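Transcriptional regulator, LRP/AsnC family (Neisseria meningitidis, PDB 2P5V) probably binds DNA in a sequence-specific manner as an Lrp/AsnC-type transcriptional regulator, and carries calcium ions between its subunits in the crystal. Local coordinates at residues F73-I78 against D138-F143; I13-V18 against V28-R33; E86-S91 against D128-H133; P96-C101 against L112-T117; V18-G23 against T152-N157. All coordinates share one frame; numbering follows the deposited sequence.

How the contacts relate
Contacts 1, 3 and 4 share the Lrp/AsnC ligand-binding domain, whereas contacts 2 and 5 lie on the far side of the chain's centre, around helix 10-21. Contact 4 is the buried one; the other four are partly buried. Contacts 1 and 4 are antiparallel strand pairings in one sheet, joined by Ile74 and Leu112, but contact 1 reaches a calcium ion at the subunit boundary and contact 4 holds a bulge among apolar groups. Contact 3 spans the helices packed on that sheet through a histidine. Contacts 2 and 5 share Val18: contact 2 is mainly aliphatic helix packing, while contact 5 relies on a glutamine amide and waters to hold the C-terminal segment.

Contact 1: residues F73-I78 against D138-F143. With CA (calcium ion), chain I.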
# COMPACT_ATOMS: atom_id res chain seq x y z
N PHE G 73 14.93 -8.49 -8.38
CA PHE G 73 13.71 -8.19 -9.10
C PHE G 73 13.41 -6.71 -8.88
O PHE G 73 13.14 -6.29 -7.76
CB PHE G 73 12.57 -9.06 -8.60
CG PHE G 73 12.67 -10.47 -9.06
CD1 PHE G 73 12.04 -10.88 -10.22
CD2 PHE G 73 13.42 -11.40 -8.35
CE1 PHE G 73 12.14 -12.19 -10.66
CE2 PHE G 73 13.52 -12.71 -8.78
CZ PHE G 73 12.88 -13.11 -9.93
N ILE G 74 13.48 -5.91 -9.94
CA ILE G 74 13.33 -4.46 -9.82
C ILE G 74 11.99 -4.03 -10.40
O ILE G 74 11.65 -4.35 -11.54
CB ILE G 74 14.46 -3.69 -10.53
CG1 ILE G 74 15.83 -4.23 -10.09
CG2 ILE G 74 14.35 -2.19 -10.25
CD1 ILE G 74 17.00 -3.75 -10.94
N ARG G 75 11.21 -3.32 -9.58
CA ARG G 75 9.93 -2.78 -9.97
C ARG G 75 10.08 -1.31 -10.34
O ARG G 75 10.38 -0.47 -9.48
CB ARG G 75 8.94 -2.91 -8.82
CG ARG G 75 8.66 -4.33 -8.33
CD ARG G 75 7.56 -4.26 -7.28
NE ARG G 75 7.30 -5.49 -6.55
CZ ARG G 75 6.36 -5.62 -5.59
NH1 ARG G 75 5.57 -4.60 -5.27
NH2 ARG G 75 6.20 -6.78 -4.95
N VAL G 76 9.87 -1.01 -11.62
CA VAL G 76 10.08 0.33 -12.17
C VAL G 76 8.76 1.00 -12.54
O VAL G 76 7.87 0.40 -13.16
CB VAL G 76 11.02 0.30 -13.42
CG1 VAL G 76 11.27 1.72 -13.96
CG2 VAL G 76 12.34 -0.38 -13.07
N SER G 77 8.65 2.26 -12.12
CA SER G 77 7.54 3.12 -12.46
C SER G 77 8.05 4.04 -13.52
O SER G 77 9.06 4.73 -13.34
CB SER G 77 7.06 3.94 -11.26
OG SER G 77 6.74 3.10 -10.17
N ILE G 78 7.33 4.04 -14.63
CA ILE G 78 7.69 4.83 -15.77
C ILE G 78 7.15 6.25 -15.54
O ILE G 78 6.16 6.45 -14.84
CB ILE G 78 7.11 4.17 -17.05
CG1 ILE G 78 8.00 4.47 -18.26
CG2 ILE G 78 5.64 4.55 -17.28
CD1 ILE G 78 9.37 3.85 -18.16
N ASP G 138 10.50 6.12 -10.74
CA ASP G 138 10.96 5.48 -9.51
C ASP G 138 11.23 3.99 -9.70
O ASP G 138 10.77 3.39 -10.68
CB ASP G 138 9.93 5.67 -8.38
CG ASP G 138 10.58 5.99 -7.04
OD1 ASP G 138 11.72 5.53 -6.78
OD2 ASP G 138 9.96 6.73 -6.24
N ALA G 139 11.97 3.40 -8.76
CA ALA G 139 12.27 1.98 -8.76
C ALA G 139 12.34 1.46 -7.32
O ALA G 139 12.70 2.19 -6.41
CB ALA G 139 13.57 1.69 -9.49
N GLN G 140 11.96 0.21 -7.12
CA GLN G 140 12.10 -0.43 -5.82
C GLN G 140 12.33 -1.90 -6.07
O GLN G 140 11.75 -2.46 -6.99
CB GLN G 140 10.86 -0.21 -4.95
CG GLN G 140 9.57 -0.73 -5.54
CD GLN G 140 8.41 -0.53 -4.60
OE1 GLN G 140 7.78 0.53 -4.59
NE2 GLN G 140 8.12 -1.54 -3.80
N SER G 141 13.17 -2.51 -5.24
CA SER G 141 13.76 -3.79 -5.56
C SER G 141 13.68 -4.78 -4.42
O SER G 141 13.73 -4.41 -3.24
CB SER G 141 15.23 -3.59 -5.93
OG SER G 141 15.34 -2.72 -7.04
N SER G 142 13.55 -6.04 -4.82
CA SER G 142 13.64 -7.19 -3.92
C SER G 142 14.72 -8.10 -4.45
O SER G 142 15.12 -8.01 -5.62
CB SER G 142 12.32 -7.93 -3.88
OG SER G 142 11.29 -7.10 -3.38
N PHE G 143 15.19 -8.99 -3.59
CA PHE G 143 16.33 -9.82 -3.91
C PHE G 143 16.06 -11.25 -3.51
O PHE G 143 15.34 -11.52 -2.55
CB PHE G 143 17.59 -9.29 -3.20
CG PHE G 143 17.86 -7.83 -3.46
CD1 PHE G 143 18.62 -7.43 -4.56
CD2 PHE G 143 17.35 -6.86 -2.61
CE1 PHE G 143 18.86 -6.08 -4.81
CE2 PHE G 143 17.56 -5.51 -2.87
CZ PHE G 143 18.34 -5.12 -3.96
CA CA I . 10.43 5.54 -3.92
O HOH W 1 8.97 -8.47 -4.39
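In the four-stranded antiparallel sheet of the Lrp/AsnC ligand-binding domain, Phe73 to Ser77 of inner strand 70-78 pair with Asp138 to Ser142 of strand 136-150. Phe73 with Ser142, Arg75 with Gln140 and Ser77 with Asp138 are the hydrogen-bonded pairs, each bonded in both directions; Phe73 N gives to Ser142 O at 2.8 Å, while Asp138 N to Ser77 O is the longest bond at 3.3 Å. The face bearing Ile74, Val76, Ala139 and Ser141 is closely packed: Ile74 CG2 lies 4.0 Å from Ala139 CB and 3.4 Å from Ser141 OG. On the other face Arg75 CB meets Gln140 CG at 4.0 Å. Arg75 CG is anti to the carbonyl carbon (chi1 -60°), and the chain then runs extended to NE; its NH2 gives to a water that also bonds Ser142 OG, so guanidinium and hydroxyl are bridged. The Arg75 guanidinium of a second subunit lies close by. Asp138 turns its carboxylate away from strand 70-78: OD1 takes the N-H of Ala139 at 2.9 Å, on its anti side, and OD2 binds a calcium ion at 2.6 Å. Asp109 OD1 and Glu107 O of a third subunit bind the same ion, making it a bridge between subunits. Leu130 and Phe122 of helix 119-130 cover the Ile74 face, and strand 110-116 flanks strand 70-78 on its other side, with backbone bonds from Ile74 to Leu112 and from Val76 to Tyr110.

Contact 2: residues I13-V18 against V28-R33; sequences IKILQV and VELSER
Leu30 pushes CD1 against Val18, meeting CG1 at 3.7 Å, and the same methyl lies 4.2 Å from Ile15 CG2. With CG anti to the backbone N (chi1 174°) and CD1 turned by a chi2 of 61°, the leucine reaches a point where one methyl serves both residues, one helical turn apart on helix 10-21. The Ile15 and Leu30 side chains cross at about a right angle and touch through one methyl each, Ile15 CG2 and Leu30 CD1. Helix 10-21 precedes the helix-turn-helix proper of the winged DNA-binding domain, and helix 27-33 is the first helix of that motif, followed by helix 38-50. The short segments pass at 125°, with axes 10.1 Å apart, and the aliphatic branches bridge that gap. Leu30 also packs on Cys41 and Leu45 of helix 38-50, which places it where three helices meet. Toward solvent the contact changes character. Val18 CG2 lies 4.3 Å from Arg33 CB, and the Lys14 chain, bent at chi2, brings CE to within 3.6 Å of Arg33 O, an approach of methylene to carbonyl. Away from the facing helix, Ser31 OG gives to Val28 O at 2.8 Å from above the carbonyl plane, and Glu32 N reaches that oxygen from the same face.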
# COMPACT_ATOMS: atom_id res chain seq x y z
N ILE G 13 6.39 -33.15 -30.04
CA ILE G 13 6.43 -32.78 -28.62
C ILE G 13 7.67 -33.36 -27.96
O ILE G 13 8.44 -32.64 -27.32
CB ILE G 13 5.18 -33.26 -27.84
CG1 ILE G 13 3.89 -32.61 -28.36
CG2 ILE G 13 5.33 -32.98 -26.34
CD1 ILE G 13 3.90 -31.10 -28.33
N LYS G 14 7.87 -34.67 -28.13
CA LYS G 14 9.01 -35.38 -27.57
C LYS G 14 10.35 -34.72 -27.92
O LYS G 14 11.21 -34.56 -27.06
CB LYS G 14 9.01 -36.84 -28.05
CG LYS G 14 10.14 -37.71 -27.49
CD LYS G 14 9.99 -37.94 -25.99
CE LYS G 14 10.90 -39.06 -25.51
NZ LYS G 14 10.40 -39.69 -24.25
N ILE G 15 10.50 -34.34 -29.19
CA ILE G 15 11.71 -33.65 -29.66
C ILE G 15 11.94 -32.32 -28.95
O ILE G 15 13.08 -31.98 -28.60
CB ILE G 15 11.64 -33.39 -31.19
CG1 ILE G 15 11.87 -34.69 -31.97
CG2 ILE G 15 12.67 -32.36 -31.61
CD1 ILE G 15 11.69 -34.54 -33.47
N LEU G 16 10.87 -31.56 -28.75
CA LEU G 16 10.96 -30.26 -28.06
C LEU G 16 11.29 -30.44 -26.58
O LEU G 16 12.08 -29.68 -26.01
CB LEU G 16 9.67 -29.47 -28.23
CG LEU G 16 9.35 -29.03 -29.66
CD1 LEU G 16 7.88 -28.69 -29.80
CD2 LEU G 16 10.22 -27.86 -30.10
N GLN G 17 10.71 -31.44 -25.94
CA GLN G 17 11.02 -31.75 -24.55
C GLN G 17 12.49 -32.13 -24.40
O GLN G 17 13.16 -31.67 -23.48
CB GLN G 17 10.13 -32.87 -24.04
CG GLN G 17 8.66 -32.50 -23.92
CD GLN G 17 7.78 -33.70 -23.61
OE1 GLN G 17 8.24 -34.85 -23.61
NE2 GLN G 17 6.51 -33.45 -23.34
N VAL G 18 12.98 -32.97 -25.31
CA VAL G 18 14.37 -33.43 -25.26
C VAL G 18 15.33 -32.25 -25.41
O VAL G 18 16.26 -32.10 -24.61
CB VAL G 18 14.68 -34.47 -26.37
CG1 VAL G 18 16.18 -34.62 -26.57
CG2 VAL G 18 14.04 -35.82 -26.03
N VAL G 28 21.97 -37.34 -34.55
CA VAL G 28 22.02 -38.77 -34.24
C VAL G 28 21.63 -39.06 -32.79
O VAL G 28 20.95 -40.05 -32.52
CB VAL G 28 23.42 -39.38 -34.52
CG1 VAL G 28 23.69 -39.44 -36.01
CG2 VAL G 28 24.52 -38.61 -33.79
N GLU G 29 22.06 -38.20 -31.87
CA GLU G 29 21.69 -38.33 -30.46
C GLU G 29 20.20 -38.07 -30.28
O GLU G 29 19.48 -38.91 -29.72
CB GLU G 29 22.50 -37.36 -29.61
CG GLU G 29 23.97 -37.77 -29.48
CD GLU G 29 24.86 -36.66 -28.92
OE1 GLU G 29 24.33 -35.71 -28.30
OE2 GLU G 29 26.09 -36.73 -29.10
N LEU G 30 19.75 -36.92 -30.78
CA LEU G 30 18.34 -36.52 -30.72
C LEU G 30 17.40 -37.58 -31.30
O LEU G 30 16.39 -37.93 -30.68
CB LEU G 30 18.14 -35.18 -31.46
CG LEU G 30 16.72 -34.64 -31.64
CD1 LEU G 30 16.07 -34.38 -30.30
CD2 LEU G 30 16.73 -33.38 -32.49
N SER G 31 17.75 -38.08 -32.48
CA SER G 31 16.98 -39.12 -33.15
C SER G 31 16.90 -40.41 -32.32
O SER G 31 15.87 -41.08 -32.33
CB SER G 31 17.58 -39.43 -34.53
OG SER G 31 18.83 -40.09 -34.42
N GLU G 32 17.98 -40.72 -31.61
CA GLU G 32 18.06 -41.93 -30.78
C GLU G 32 17.15 -41.85 -29.54
O GLU G 32 16.70 -42.88 -29.04
CB GLU G 32 19.52 -42.18 -30.36
CG GLU G 32 19.81 -43.55 -29.74
CD GLU G 32 19.88 -44.68 -30.77
OE1 GLU G 32 19.32 -44.54 -31.87
OE2 GLU G 32 20.50 -45.73 -30.45
N ARG G 33 16.87 -40.63 -29.07
CA ARG G 33 16.00 -40.45 -27.89
C ARG G 33 14.53 -40.29 -28.26
O ARG G 33 13.67 -40.31 -27.39
CB ARG G 33 16.45 -39.24 -27.05
CG ARG G 33 17.95 -39.00 -27.02
CD ARG G 33 18.47 -38.63 -25.63
NE ARG G 33 19.89 -38.28 -25.68
CZ ARG G 33 20.89 -39.14 -25.89
NH1 ARG G 33 20.67 -40.44 -26.08
NH2 ARG G 33 22.15 -38.70 -25.91

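Contact 3: residues E86-S91 against D128-H133; sequences EDFAAS and DTLLSH
His133 reaches from the type I turn Leu130-His133 to helix 84-94, tying together the two helices packed on the sheet of the Lrp/AsnC ligand-binding domain. From CB, which points toward the facing helix, CG continues anti to the backbone N (chi1 -165°) and the imidazole is carried in beside Asp87, Phe88 and Ser91. Along one side of the ring, His133 CD2 lies 3.2 Å from Ser91 OG. On the other, ND1 bonds Gly135 N, just beyond the turn, and His133 CE1 rests 3.8 Å from Phe88 CA. At the tip, His133 NE2 and Ser91 OG form a hydrogen bond of 2.7 Å, with the hydroxyl at the edge of the ring and in its plane. A weak second bond runs from His133 NE2 to Asp87 O at 3.4 Å, so the tip is held mainly by the Ser91 hydroxyl, with a weak addition from the carbonyl one helical turn earlier. With the bond at ND1 these would limit the rotation of the ring. Phe88 turns its edge to the face of the His133 imidazole in a T-shaped arrangement, the planes of the Phe88 and His133 rings at 83° and their centroids 5.9 Å apart. The Asp87 carboxylate leads away, and its OD2 bonds His134 NE2 instead. Deeper in, Phe88 and Leu130 pack with Val136 and with residues of strand 70-78, while Trp95 touches both Leu130 and His133. Lys80 NZ of a third subunit bonds His133 O. Leu130 CD1 meets the edge of the Phe88 ring in its plane, 3.9 Å from Phe88 CE1.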
# COMPACT_ATOMS: atom_id res chain seq x y z
N GLU G 86 9.08 3.88 -24.68
CA GLU G 86 9.95 3.53 -25.79
C GLU G 86 11.43 3.72 -25.45
O GLU G 86 12.23 2.82 -25.68
CB GLU G 86 9.57 4.39 -27.00
CG GLU G 86 10.16 3.92 -28.32
CD GLU G 86 9.66 4.75 -29.49
OE1 GLU G 86 8.50 5.22 -29.45
OE2 GLU G 86 10.43 4.92 -30.45
N ASP G 87 11.77 4.88 -24.91
CA ASP G 87 13.16 5.19 -24.53
C ASP G 87 13.71 4.26 -23.46
O ASP G 87 14.91 3.95 -23.45
CB ASP G 87 13.28 6.63 -24.03
CG ASP G 87 13.08 7.65 -25.13
OD1 ASP G 87 13.15 7.30 -26.33
OD2 ASP G 87 12.83 8.82 -24.78
N PHE G 88 12.85 3.85 -22.54
CA PHE G 88 13.24 2.99 -21.44
C PHE G 88 13.48 1.57 -21.94
O PHE G 88 14.48 0.94 -21.58
CB PHE G 88 12.19 3.00 -20.33
CG PHE G 88 12.49 2.05 -19.20
CD1 PHE G 88 13.56 2.30 -18.34
CD2 PHE G 88 11.75 0.89 -19.03
CE1 PHE G 88 13.86 1.42 -17.31
CE2 PHE G 88 12.05 0.00 -18.00
CZ PHE G 88 13.11 0.27 -17.14
N ALA G 89 12.56 1.07 -22.76
CA ALA G 89 12.74 -0.24 -23.38
C ALA G 89 14.06 -0.29 -24.16
O ALA G 89 14.78 -1.29 -24.10
CB ALA G 89 11.55 -0.56 -24.29
N ALA G 90 14.38 0.79 -24.87
CA ALA G 90 15.61 0.86 -25.67
C ALA G 90 16.88 0.73 -24.81
O ALA G 90 17.83 0.02 -25.18
CB ALA G 90 15.64 2.15 -26.46
N SER G 91 16.90 1.44 -23.69
CA SER G 91 18.04 1.40 -22.76
C SER G 91 18.14 0.06 -22.05
O SER G 91 19.24 -0.45 -21.86
CB SER G 91 17.91 2.52 -21.73
OG SER G 91 17.77 3.78 -22.36
N ASP G 128 23.28 5.33 -10.59
CA ASP G 128 23.93 5.99 -11.74
C ASP G 128 23.25 5.68 -13.08
O ASP G 128 23.31 6.50 -13.98
CB ASP G 128 25.41 5.62 -11.82
CG ASP G 128 26.12 5.72 -10.48
OD1 ASP G 128 25.60 6.42 -9.58
OD2 ASP G 128 27.18 5.09 -10.33
N THR G 129 22.62 4.51 -13.22
CA THR G 129 22.04 4.13 -14.52
C THR G 129 20.52 4.18 -14.52
O THR G 129 19.93 4.93 -15.28
CB THR G 129 22.52 2.73 -14.97
OG1 THR G 129 23.94 2.75 -15.11
CG2 THR G 129 21.91 2.34 -16.31
N LEU G 130 19.90 3.38 -13.67
CA LEU G 130 18.45 3.25 -13.69
C LEU G 130 17.73 4.56 -13.36
O LEU G 130 16.93 5.04 -14.16
CB LEU G 130 18.02 2.17 -12.71
CG LEU G 130 16.54 1.79 -12.73
CD1 LEU G 130 16.09 1.43 -14.14
CD2 LEU G 130 16.33 0.65 -11.77
N LEU G 131 18.02 5.12 -12.19
CA LEU G 131 17.24 6.23 -11.65
C LEU G 131 17.52 7.52 -12.39
O LEU G 131 16.66 8.40 -12.43
CB LEU G 131 17.50 6.40 -10.15
CG LEU G 131 16.99 5.24 -9.29
CD1 LEU G 131 17.39 5.40 -7.84
CD2 LEU G 131 15.48 5.11 -9.41
N SER G 132 18.71 7.61 -12.97
CA SER G 132 19.14 8.77 -13.75
C SER G 132 18.44 8.85 -15.12
O SER G 132 18.45 9.90 -15.76
CB SER G 132 20.65 8.70 -13.97
OG SER G 132 21.00 7.52 -14.66
N HIS G 133 17.84 7.74 -15.55
CA HIS G 133 17.18 7.66 -16.84
C HIS G 133 15.93 8.55 -16.84
O HIS G 133 15.08 8.44 -15.94
CB HIS G 133 16.80 6.20 -17.15
CG HIS G 133 16.43 5.96 -18.59
ND1 HIS G 133 15.31 6.50 -19.17
CD2 HIS G 133 17.02 5.19 -19.54
CE1 HIS G 133 15.23 6.10 -20.42
NE2 HIS G 133 16.25 5.30 -20.68

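Contact 4: residues P96-C101 against L112-T117; sequences PEVLSC and LQAFFT
Two phenylalanine rings, Phe115 and Phe116, leave strand 110-116 on opposite faces of the sheet, and each meets an aliphatic chain obliquely. Leu99 CD2 comes to 3.9 Å from Phe115 CD2, and Glu97 CG to 3.8 Å from Phe116 CE1. Glu97 has CG between its backbone N and carbonyl carbon (chi1 46°) and is bent again at chi2; its CB and CG lie against the CE1-CZ side of the ring, and its carboxylate plane stands 36° from it. Phe122 meets the Phe116 ring edge-to-face, and Phe125 also touches it. Leu99 and both phenylalanines belong to the beta hairpin of strands 98-104 and 110-116 in the ligand-binding domain, which contains a classic beta bulge. Leu99 and Ser100 both face Gln113, whose carbonyl O takes Leu99 N at 2.9 Å, nearly along the C=O axis, and Ser100 N in a weak bond of 3.4 Å. Gln113 N gives to Ser100 O, and Phe115 N to Glu97 O. Beyond the bulge Cys101 pairs with Leu112, Cys101 SG lying 3.6 Å from Leu112 CD1; before it, Val98 CG1 meets Leu112 CG at 4.1 Å. Phe88 and Val92 of helix 84-94 cover Leu112, while Ser100 and Cys101 pair with a strand of a second subunit. The hydrogen bonds between the segments all join backbone atoms, side-chain contacts are mainly apolar, and Gln113 O serves two successive N-H groups, that of Ser100 more weakly.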
# COMPACT_ATOMS: atom_id res chain seq x y z
N PRO G 96 23.37 -5.05 -19.90
CA PRO G 96 23.58 -6.51 -19.83
C PRO G 96 23.22 -7.16 -18.50
O PRO G 96 22.94 -8.36 -18.46
CB PRO G 96 25.08 -6.67 -20.13
CG PRO G 96 25.55 -5.34 -20.62
CD PRO G 96 24.65 -4.33 -20.01
N GLU G 97 23.22 -6.38 -17.42
CA GLU G 97 22.83 -6.89 -16.10
C GLU G 97 21.34 -7.19 -16.00
O GLU G 97 20.95 -8.02 -15.19
CB GLU G 97 23.26 -5.95 -14.97
CG GLU G 97 22.97 -4.48 -15.19
CD GLU G 97 24.06 -3.76 -15.96
OE1 GLU G 97 25.12 -3.48 -15.37
OE2 GLU G 97 23.85 -3.48 -17.15
N VAL G 98 20.51 -6.54 -16.83
CA VAL G 98 19.07 -6.86 -16.89
C VAL G 98 18.84 -7.97 -17.93
O VAL G 98 19.04 -7.76 -19.11
CB VAL G 98 18.22 -5.60 -17.23
CG1 VAL G 98 16.72 -5.92 -17.28
CG2 VAL G 98 18.49 -4.50 -16.23
N LEU G 99 18.46 -9.15 -17.45
CA LEU G 99 18.13 -10.30 -18.31
C LEU G 99 16.71 -10.24 -18.87
O LEU G 99 16.46 -10.61 -20.01
CB LEU G 99 18.26 -11.60 -17.51
CG LEU G 99 19.69 -12.14 -17.39
CD1 LEU G 99 20.62 -11.13 -16.71
CD2 LEU G 99 19.70 -13.49 -16.64
N SER G 100 15.77 -9.76 -18.08
CA SER G 100 14.40 -9.69 -18.56
C SER G 100 13.71 -8.46 -18.02
O SER G 100 14.03 -7.95 -16.94
CB SER G 100 13.63 -11.00 -18.24
OG SER G 100 13.46 -11.19 -16.85
N CYS G 101 12.78 -7.96 -18.82
CA CYS G 101 11.98 -6.79 -18.51
C CYS G 101 10.60 -7.01 -19.12
O CYS G 101 10.48 -7.26 -20.32
CB CYS G 101 12.61 -5.54 -19.10
SG CYS G 101 11.64 -4.05 -18.82
N LEU G 112 11.77 -5.96 -13.82
CA LEU G 112 13.09 -6.29 -14.33
C LEU G 112 13.73 -7.36 -13.46
O LEU G 112 13.55 -7.38 -12.25
CB LEU G 112 13.97 -5.04 -14.34
CG LEU G 112 13.69 -3.97 -15.40
CD1 LEU G 112 12.28 -3.42 -15.30
CD2 LEU G 112 14.71 -2.85 -15.27
N GLN G 113 14.48 -8.26 -14.09
CA GLN G 113 15.22 -9.29 -13.37
C GLN G 113 16.69 -9.10 -13.76
O GLN G 113 17.02 -9.07 -14.94
CB GLN G 113 14.68 -10.68 -13.73
CG GLN G 113 15.08 -11.81 -12.77
CD GLN G 113 14.43 -13.17 -13.07
OE1 GLN G 113 13.35 -13.25 -13.69
NE2 GLN G 113 15.08 -14.24 -12.63
N ALA G 114 17.55 -8.92 -12.75
CA ALA G 114 18.94 -8.50 -13.00
C ALA G 114 19.93 -9.18 -12.06
O ALA G 114 19.58 -9.57 -10.95
CB ALA G 114 19.07 -6.99 -12.87
N PHE G 115 21.18 -9.27 -12.50
CA PHE G 115 22.22 -9.95 -11.74
C PHE G 115 23.39 -9.04 -11.45
O PHE G 115 23.83 -8.28 -12.31
CB PHE G 115 22.70 -11.17 -12.51
CG PHE G 115 21.92 -12.41 -12.22
CD1 PHE G 115 22.24 -13.21 -11.13
CD2 PHE G 115 20.87 -12.78 -13.03
CE1 PHE G 115 21.54 -14.38 -10.87
CE2 PHE G 115 20.15 -13.95 -12.77
CZ PHE G 115 20.50 -14.75 -11.69
N PHE G 116 23.91 -9.14 -10.22
CA PHE G 116 25.05 -8.33 -9.77
C PHE G 116 25.92 -9.16 -8.88
O PHE G 116 25.49 -10.20 -8.37
CB PHE G 116 24.56 -7.09 -9.02
CG PHE G 116 23.63 -6.24 -9.83
CD1 PHE G 116 24.11 -5.19 -10.59
CD2 PHE G 116 22.28 -6.53 -9.87
CE1 PHE G 116 23.25 -4.42 -11.36
CE2 PHE G 116 21.41 -5.78 -10.63
CZ PHE G 116 21.90 -4.72 -11.38
N THR G 117 27.17 -8.73 -8.72
CA THR G 117 28.11 -9.42 -7.83
C THR G 117 27.70 -9.23 -6.38
O THR G 117 27.74 -10.17 -5.59
CB THR G 117 29.55 -8.91 -7.99
OG1 THR G 117 29.58 -7.51 -7.72
CG2 THR G 117 30.07 -9.17 -9.40

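Contact 5: residues V18-G23 against T152-N157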
# COMPACT_ATOMS: atom_id res chain seq x y z
N VAL G 18 12.98 -32.97 -25.31
CA VAL G 18 14.37 -33.43 -25.26
C VAL G 18 15.33 -32.25 -25.41
O VAL G 18 16.26 -32.10 -24.61
CB VAL G 18 14.68 -34.47 -26.37
CG1 VAL G 18 16.18 -34.62 -26.57
CG2 VAL G 18 14.04 -35.82 -26.03
N LEU G 19 15.10 -31.42 -26.42
CA LEU G 19 15.99 -30.30 -26.72
C LEU G 19 15.95 -29.19 -25.66
O LEU G 19 16.95 -28.49 -25.46
CB LEU G 19 15.67 -29.71 -28.09
CG LEU G 19 16.05 -30.57 -29.30
CD1 LEU G 19 15.49 -29.94 -30.57
CD2 LEU G 19 17.57 -30.75 -29.39
N GLN G 20 14.80 -29.00 -25.01
CA GLN G 20 14.68 -28.01 -23.95
C GLN G 20 15.61 -28.34 -22.79
O GLN G 20 16.20 -27.44 -22.19
CB GLN G 20 13.24 -27.88 -23.45
CG GLN G 20 12.39 -26.94 -24.29
CD GLN G 20 11.09 -26.55 -23.62
OE1 GLN G 20 10.72 -25.38 -23.60
NE2 GLN G 20 10.40 -27.53 -23.05
N GLU G 21 15.74 -29.63 -22.49
CA GLU G 21 16.63 -30.10 -21.43
C GLU G 21 18.07 -30.28 -21.89
O GLU G 21 19.00 -30.02 -21.13
CB GLU G 21 16.10 -31.41 -20.84
CG GLU G 21 14.88 -31.21 -19.96
CD GLU G 21 15.16 -30.28 -18.78
OE1 GLU G 21 16.06 -30.58 -17.97
OE2 GLU G 21 14.48 -29.24 -18.68
N ASN G 22 18.26 -30.72 -23.14
CA ASN G 22 19.59 -31.02 -23.68
C ASN G 22 19.74 -30.38 -25.05
O ASN G 22 19.61 -31.04 -26.09
CB ASN G 22 19.80 -32.54 -23.79
CG ASN G 22 19.26 -33.30 -22.59
OD1 ASN G 22 19.96 -33.50 -21.60
ND2 ASN G 22 18.01 -33.74 -22.69
N GLY G 23 20.02 -29.08 -25.05
CA GLY G 23 20.09 -28.29 -26.27
C GLY G 23 21.28 -28.57 -27.17
O GLY G 23 21.29 -28.13 -28.32
N THR G 152 13.95 -23.25 -17.80
CA THR G 152 13.58 -22.54 -19.02
C THR G 152 12.59 -23.35 -19.86
O THR G 152 12.03 -22.85 -20.84
CB THR G 152 14.83 -22.25 -19.88
OG1 THR G 152 15.54 -23.47 -20.12
CG2 THR G 152 15.76 -21.28 -19.18
N SER G 153 12.36 -24.59 -19.46
CA SER G 153 11.51 -25.50 -20.20
C SER G 153 10.04 -25.16 -20.02
O SER G 153 9.53 -25.13 -18.89
CB SER G 153 11.76 -26.94 -19.77
OG SER G 153 13.15 -27.22 -19.78
N LEU G 154 9.38 -24.89 -21.14
CA LEU G 154 7.95 -24.63 -21.17
C LEU G 154 7.22 -25.96 -21.05
O LEU G 154 7.74 -26.99 -21.50
CB LEU G 154 7.54 -23.93 -22.46
CG LEU G 154 8.00 -22.48 -22.65
CD1 LEU G 154 7.74 -22.01 -24.10
CD2 LEU G 154 7.31 -21.58 -21.66
N PRO G 155 6.01 -25.94 -20.45
CA PRO G 155 5.18 -27.13 -20.37
C PRO G 155 4.50 -27.34 -21.71
O PRO G 155 4.05 -26.38 -22.33
CB PRO G 155 4.16 -26.77 -19.29
CG PRO G 155 3.99 -25.29 -19.45
CD PRO G 155 5.35 -24.76 -19.86
N LEU G 156 4.45 -28.59 -22.18
CA LEU G 156 3.96 -28.85 -23.54
C LEU G 156 2.80 -29.85 -23.60
O LEU G 156 2.31 -30.15 -24.69
CB LEU G 156 5.12 -29.31 -24.45
CG LEU G 156 6.29 -28.32 -24.58
CD1 LEU G 156 7.35 -28.83 -25.56
CD2 LEU G 156 5.81 -26.92 -24.97
N ASN G 157 2.33 -30.30 -22.44
CA ASN G 157 1.33 -31.36 -22.35
C ASN G 157 -0.02 -30.98 -22.95
O ASN G 157 -0.76 -31.84 -23.42
CB ASN G 157 1.14 -31.77 -20.89
CG ASN G 157 2.43 -32.23 -20.25
OD1 ASN G 157 3.13 -33.10 -20.79
ND2 ASN G 157 2.77 -31.64 -19.10
O HOH W 2 14.49 -24.82 -22.32
O HOH W 3 11.90 -23.07 -23.52
O HOH W 4 15.51 -26.76 -19.34
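Direct hydrogen bonds come from the Gln20 side chain, whose amide pairs with both backbone polar groups of Leu154. Leu154 N gives to Gln20 OE1 at 2.8 Å, tilted from the carbonyl plane, and Gln20 NE2 gives to Leu154 O at 3.1 Å, almost straight (176°) and on a lone pair in that carbonyl's plane. Gln20 is extended beyond CG, and this two-point grip fixes which end of the amide is oxygen. Water-mediated links lie beside it. One water bonds Gln20 OE1 at 2.6 Å and Thr152 O at 2.7 Å; another lies between the helix carbonyl Gln20 O and Thr152 OG1. At the surface, the Glu21 chain is bent at chi2, and Glu21 OE2 lies 2.7 Å from Ser153 OG. Van der Waals contacts are few: Gln20 NE2 lies 3.6 Å from Ser153 CB and 4.2 Å from Leu156 CD1. Within the helix end, Val18 O accepts from both Asn22 N and Asn22 ND2 where helix 10-21 stops. The segment 152-157, which follows strand 136-150, is thereby held against the C-terminal end of helix 10-21, with Leu156 packed on Ile13 and Leu16 further back, while Leu61 and Phe115 of a second subunit pack against Gln20 and Leu154.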